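Local structure of N-acetylmuramoyl-L-alanine amidase (Clostridium intestinale URNW, 6SRT) at residues H74-I77 with I83-G86. The protein probably hydrolyses the amide bond between N-acetylmuramic acid and L-alanine in bacterial peptidoglycan, as a zinc-binding endolysin amidase. Sequence-based numbering, arbitrary orientation.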
# COMPACT_ATOMS: atom_id res chain seq x y z
N HIS A 74 4.82 0.56 0.05
CA HIS A 74 5.40 0.29 -1.27
C HIS A 74 4.68 1.07 -2.38
O HIS A 74 5.32 1.41 -3.39
CB HIS A 74 5.37 -1.19 -1.56
CG HIS A 74 6.22 -1.94 -0.59
ND1 HIS A 74 5.69 -2.44 0.58
CD2 HIS A 74 7.55 -2.23 -0.65
CE1 HIS A 74 6.71 -3.00 1.24
NE2 HIS A 74 7.86 -2.90 0.52
N PHE A 75 3.40 1.37 -2.18
CA PHE A 75 2.60 2.10 -3.18
C PHE A 75 1.59 2.96 -2.41
O PHE A 75 1.04 2.57 -1.37
CB PHE A 75 1.81 1.13 -4.07
CG PHE A 75 2.72 0.21 -4.83
CD1 PHE A 75 3.32 0.61 -6.00
CD2 PHE A 75 3.02 -1.08 -4.30
CE1 PHE A 75 4.19 -0.24 -6.67
CE2 PHE A 75 3.91 -1.91 -4.93
CZ PHE A 75 4.48 -1.48 -6.12
N TYR A 76 1.27 4.10 -3.04
CA TYR A 76 0.28 5.08 -2.53
C TYR A 76 -0.63 5.49 -3.70
O TYR A 76 -0.11 5.98 -4.72
CB TYR A 76 1.04 6.28 -1.95
CG TYR A 76 0.17 7.45 -1.59
CD1 TYR A 76 -1.01 7.28 -0.88
CD2 TYR A 76 0.53 8.76 -1.89
CE1 TYR A 76 -1.82 8.36 -0.55
CE2 TYR A 76 -0.23 9.85 -1.55
CZ TYR A 76 -1.38 9.66 -0.82
OH TYR A 76 -2.20 10.70 -0.46
N ILE A 77 -1.90 5.27 -3.53
CA ILE A 77 -2.91 5.48 -4.58
C ILE A 77 -3.70 6.71 -4.18
O ILE A 77 -4.52 6.67 -3.21
CB ILE A 77 -3.79 4.25 -4.80
CG1 ILE A 77 -2.93 3.01 -5.02
CG2 ILE A 77 -4.70 4.54 -5.96
CD1 ILE A 77 -3.71 1.78 -5.25
N ILE A 83 -1.02 5.98 -9.09
CA ILE A 83 -0.25 5.04 -8.24
C ILE A 83 1.15 5.62 -8.15
O ILE A 83 1.88 5.65 -9.14
CB ILE A 83 -0.24 3.62 -8.76
CG1 ILE A 83 -1.63 3.04 -9.00
CG2 ILE A 83 0.61 2.79 -7.82
CD1 ILE A 83 -1.57 1.83 -9.88
N TYR A 84 1.57 6.00 -6.96
CA TYR A 84 2.94 6.44 -6.71
C TYR A 84 3.71 5.33 -6.03
O TYR A 84 3.27 4.69 -5.09
CB TYR A 84 2.99 7.63 -5.76
CG TYR A 84 2.39 8.85 -6.38
CD1 TYR A 84 3.07 9.65 -7.25
CD2 TYR A 84 1.06 9.18 -6.14
CE1 TYR A 84 2.53 10.84 -7.75
CE2 TYR A 84 0.46 10.29 -6.73
CZ TYR A 84 1.19 11.14 -7.54
OH TYR A 84 0.62 12.27 -8.09
N ARG A 85 4.94 5.13 -6.50
CA ARG A 85 5.90 4.27 -5.81
C ARG A 85 6.28 4.93 -4.48
O ARG A 85 6.53 6.13 -4.45
CB ARG A 85 7.14 4.00 -6.65
CG ARG A 85 7.84 2.79 -6.07
CD ARG A 85 8.71 1.93 -6.68
NE ARG A 85 8.39 1.63 -8.02
CZ ARG A 85 7.96 0.46 -8.42
NH1 ARG A 85 7.58 -0.50 -7.59
NH2 ARG A 85 7.86 0.26 -9.72
N GLY A 86 6.42 4.09 -3.46
CA GLY A 86 7.01 4.49 -2.18
C GLY A 86 8.34 3.78 -1.99
O GLY A 86 9.30 4.02 -2.71
O HOH W 1 7.30 -0.54 -4.62
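Tyr76 and Tyr84 form the hydrogen-bonded pair of an antiparallel beta hairpin inside the mixed sheet of this Amidase_2-family domain. Tyr84 N gives a nearly straight bond to Tyr76 O (2.8 Å, 174° at the hydrogen). Tyr76 N returns one to Tyr84 O at 2.9 Å, in the carbonyl plane. Tyr84 O also takes a CA-H contact from Phe75 CA at 3.3 Å. Phe75, Ile77, Ile83 and Arg85 share one face of the sheet. There Phe75 CD1 meets Ile83 CG2 at 3.9 Å, and the Ile77 and Ile83 side chains lie side by side and touch through their CG1 atoms. Helix 119-136 packs on Phe75 and Ile77. Arg85 runs alongside Phe75 and bends at chi3 (-38°). This leaves NH1 3.5 Å from Phe75 CE1, with the guanidinium turned 56° from the ring. Salt bridges to Glu26 and Glu89 hold that guanidinium. The tyrosine side chains occupy the other face, where Pro56 touches both. At the open end of the hairpin, just before strand 75-77 and just after strand 83-85, Gly86 N donates to His74 O at 2.9 Å, from above the carbonyl plane. A water donates to the same His74 O and accepts from Arg85 NH1, lying in the guanidinium plane 3.0 Å from NH1.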